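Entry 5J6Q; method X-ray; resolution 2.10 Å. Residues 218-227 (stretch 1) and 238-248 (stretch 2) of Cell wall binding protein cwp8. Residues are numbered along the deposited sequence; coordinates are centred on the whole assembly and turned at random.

Stretch 1 218-227: LTFENEAILT
Stretch 2, residues 238-248: KPEKSSFDIVL

The antiparallel ladder between these stretches is broken by a corner at Asn222, whose phi/psi of 41/45 is left-handed: Glu221 CA lies 4.8 Å from Asp245 CA, but beyond the corner Glu223 CA lies 4.4 Å from Phe244 CA, so the register slips by one. Before the corner, the strands that contain Leu218 to Phe220 and Phe244 to Leu248 run antiparallel, their N-to-C directions 149° apart and their axes 4.8 Å apart at closest, with extended backbones (Thr219 -137/157, Val247 -122/127). Two hydrogen-bonded pairs fix the register: Thr219 N to Val247 O, 3.0 Å, and Val247 N to Thr219 O, 2.9 Å; Glu221 N to Asp245 O, 3.0 Å, and Asp245 N to Glu221 O, 2.8 Å. Beyond it, Ala224 N donates to Ser243 O at 2.9 Å, whereas the return bond from Ser243 N to Ala224 O, 3.4 Å, is weak.

The side chains of Leu218, Phe220, Ile246 and Leu248 share one face; the leucines and Ile246 are buried, and being apolar leave no side-chain polar group unmet. Leu218 (t, t) sets CG 3.7 Å from Leu248 CD1. The rings of Phe220 (m) and Phe244 (p) meet obliquely, planes at 61° and centroids 5.8 Å apart; Ile225 CD1 lies 3.6 Å from Phe244 CD2.

The other face is more polar. Asn222 ND2 donates to Asp245 OD2 at 3.2 Å, and a water donates to Glu221 OE1 (2.6 Å) and Asp245 OD2 (3.3 Å), bridging the two partly exposed acids. Between them the stretches bury 800 Å², both sides summed.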

# COMPACT_ATOMS: atom_id res chain seq x y z
N LEU A 218 -9.10 -8.45 -6.00
CA LEU A 218 -8.40 -7.20 -6.22
C LEU A 218 -8.34 -7.04 -7.69
O LEU A 218 -7.95 -7.95 -8.39
CB LEU A 218 -6.97 -7.19 -5.61
CG LEU A 218 -6.36 -5.80 -5.39
CD1 LEU A 218 -5.10 -5.92 -4.57
CD2 LEU A 218 -5.96 -5.14 -6.69
N THR A 219 -8.68 -5.87 -8.17
CA THR A 219 -8.67 -5.61 -9.60
C THR A 219 -8.06 -4.28 -9.79
O THR A 219 -8.06 -3.47 -8.85
CB THR A 219 -10.11 -5.75 -10.17
OG1 THR A 219 -10.99 -4.91 -9.39
CG2 THR A 219 -10.62 -7.22 -10.09
N PHE A 220 -7.53 -4.03 -10.97
CA PHE A 220 -6.87 -2.75 -11.22
C PHE A 220 -7.67 -1.92 -12.22
O PHE A 220 -8.49 -2.46 -12.96
CB PHE A 220 -5.46 -2.95 -11.77
CG PHE A 220 -4.50 -3.66 -10.83
CD1 PHE A 220 -4.16 -4.98 -11.03
CD2 PHE A 220 -3.93 -2.98 -9.76
CE1 PHE A 220 -3.27 -5.63 -10.17
CE2 PHE A 220 -3.04 -3.63 -8.91
CZ PHE A 220 -2.72 -4.94 -9.12
N GLU A 221 -7.42 -0.60 -12.26
CA GLU A 221 -8.12 0.27 -13.19
C GLU A 221 -7.34 1.54 -13.35
O GLU A 221 -6.46 1.82 -12.55
CB GLU A 221 -9.56 0.54 -12.72
CG GLU A 221 -10.55 -0.45 -13.31
CD GLU A 221 -11.63 -0.84 -12.33
OE1 GLU A 221 -12.29 0.07 -11.79
OE2 GLU A 221 -11.83 -2.07 -12.11
N ASN A 222 -7.67 2.31 -14.39
CA ASN A 222 -7.07 3.59 -14.75
C ASN A 222 -5.56 3.57 -14.57
O ASN A 222 -4.98 4.50 -14.03
CB ASN A 222 -7.71 4.71 -13.93
CG ASN A 222 -9.19 4.79 -14.18
OD1 ASN A 222 -9.62 5.26 -15.24
ND2 ASN A 222 -10.05 4.31 -13.27
N GLU A 223 -4.94 2.48 -15.04
CA GLU A 223 -3.49 2.32 -14.94
C GLU A 223 -2.77 3.29 -15.88
O GLU A 223 -2.86 3.16 -17.09
CB GLU A 223 -3.11 0.87 -15.28
CG GLU A 223 -3.66 -0.11 -14.26
CD GLU A 223 -3.74 -1.54 -14.79
OE1 GLU A 223 -3.35 -2.46 -14.04
OE2 GLU A 223 -4.19 -1.74 -15.94
N ALA A 224 -2.06 4.27 -15.30
CA ALA A 224 -1.31 5.29 -16.02
C ALA A 224 0.11 5.31 -15.48
O ALA A 224 0.61 6.35 -15.04
CB ALA A 224 -1.97 6.65 -15.84
N ILE A 225 0.75 4.15 -15.49
CA ILE A 225 2.12 4.00 -15.00
C ILE A 225 3.09 4.05 -16.17
O ILE A 225 2.88 3.37 -17.17
CB ILE A 225 2.24 2.67 -14.22
CG1 ILE A 225 1.16 2.59 -13.13
CG2 ILE A 225 3.63 2.55 -13.60
CD1 ILE A 225 1.17 1.26 -12.39
N LEU A 226 4.14 4.86 -16.06
CA LEU A 226 5.12 5.00 -17.13
C LEU A 226 6.31 4.06 -16.96
O LEU A 226 6.84 3.93 -15.85
CB LEU A 226 5.62 6.45 -17.20
CG LEU A 226 4.52 7.50 -17.27
CD1 LEU A 226 5.14 8.88 -17.22
CD2 LEU A 226 3.73 7.35 -18.55
N THR A 227 6.73 3.41 -18.05
CA THR A 227 7.86 2.50 -18.04
C THR A 227 9.14 3.32 -17.89
O THR A 227 9.14 4.51 -18.21
CB THR A 227 7.89 1.69 -19.34
OG1 THR A 227 6.56 1.24 -19.61
CG2 THR A 227 8.83 0.50 -19.26
N LYS A 238 5.40 15.11 -20.35
CA LYS A 238 5.14 13.88 -19.62
C LYS A 238 4.59 14.19 -18.23
O LYS A 238 5.02 15.18 -17.62
CB LYS A 238 6.42 13.04 -19.50
CG LYS A 238 7.61 13.82 -18.94
CD LYS A 238 8.82 12.91 -18.77
N PRO A 239 3.65 13.40 -17.70
CA PRO A 239 3.11 13.68 -16.36
C PRO A 239 4.18 13.66 -15.27
O PRO A 239 5.29 13.16 -15.48
CB PRO A 239 2.04 12.59 -16.17
CG PRO A 239 2.38 11.55 -17.22
CD PRO A 239 2.86 12.35 -18.37
N GLU A 240 3.84 14.18 -14.09
CA GLU A 240 4.75 14.23 -12.95
C GLU A 240 4.27 13.30 -11.84
O GLU A 240 4.67 13.43 -10.68
CB GLU A 240 4.84 15.69 -12.44
CG GLU A 240 5.95 15.91 -11.43
CD GLU A 240 5.77 17.19 -10.65
OE1 GLU A 240 6.77 17.90 -10.42
OE2 GLU A 240 4.62 17.49 -10.25
N LYS A 241 3.40 12.34 -12.19
CA LYS A 241 2.85 11.41 -11.23
C LYS A 241 2.41 10.14 -11.94
O LYS A 241 1.88 10.21 -13.05
CB LYS A 241 1.64 12.05 -10.53
CG LYS A 241 1.74 12.04 -9.01
CD LYS A 241 1.86 13.45 -8.44
CE LYS A 241 0.82 13.68 -7.37
NZ LYS A 241 1.33 14.58 -6.29
N SER A 242 2.65 8.97 -11.31
CA SER A 242 2.23 7.69 -11.87
C SER A 242 0.96 7.34 -11.14
O SER A 242 0.83 7.73 -9.99
CB SER A 242 3.27 6.60 -11.62
OG SER A 242 3.37 5.72 -12.73
N SER A 243 0.03 6.62 -11.75
CA SER A 243 -1.16 6.38 -10.99
C SER A 243 -1.87 5.13 -11.39
O SER A 243 -1.63 4.55 -12.46
CB SER A 243 -2.13 7.57 -11.12
OG SER A 243 -2.84 7.59 -12.36
N PHE A 244 -2.75 4.73 -10.51
CA PHE A 244 -3.60 3.61 -10.78
C PHE A 244 -4.59 3.51 -9.71
O PHE A 244 -4.48 4.13 -8.64
CB PHE A 244 -2.84 2.27 -11.01
CG PHE A 244 -2.12 1.61 -9.85
CD1 PHE A 244 -2.71 0.57 -9.16
CD2 PHE A 244 -0.85 1.98 -9.50
CE1 PHE A 244 -2.02 -0.08 -8.12
CE2 PHE A 244 -0.16 1.32 -8.47
CZ PHE A 244 -0.75 0.30 -7.80
N ASP A 245 -5.59 2.75 -10.01
CA ASP A 245 -6.74 2.51 -9.15
C ASP A 245 -6.71 1.05 -8.74
O ASP A 245 -6.43 0.16 -9.57
CB ASP A 245 -8.10 2.79 -9.87
CG ASP A 245 -8.64 4.23 -9.80
OD1 ASP A 245 -7.85 5.18 -9.45
OD2 ASP A 245 -9.85 4.43 -10.11
N ILE A 246 -7.02 0.83 -7.46
CA ILE A 246 -7.07 -0.47 -6.83
C ILE A 246 -8.50 -0.64 -6.45
O ILE A 246 -8.99 0.22 -5.72
CB ILE A 246 -6.17 -0.47 -5.52
CG1 ILE A 246 -4.74 -0.15 -5.83
CG2 ILE A 246 -6.29 -1.78 -4.81
CD1 ILE A 246 -3.93 0.29 -4.59
N VAL A 247 -9.16 -1.74 -6.83
CA VAL A 247 -10.55 -1.97 -6.52
C VAL A 247 -10.74 -3.25 -5.75
O VAL A 247 -10.32 -4.31 -6.21
CB VAL A 247 -11.33 -2.02 -7.89
CG1 VAL A 247 -12.82 -2.20 -7.66
CG2 VAL A 247 -11.05 -0.76 -8.71
N LEU A 248 -11.41 -3.19 -4.59
CA LEU A 248 -11.66 -4.38 -3.79
C LEU A 248 -13.14 -4.66 -3.85
O LEU A 248 -13.92 -3.75 -3.59
CB LEU A 248 -11.23 -4.21 -2.32
CG LEU A 248 -9.74 -3.97 -2.08
CD1 LEU A 248 -8.95 -5.05 -2.83
CD2 LEU A 248 -9.36 -2.57 -2.53
O HOH W 1 -12.19 2.67 -11.56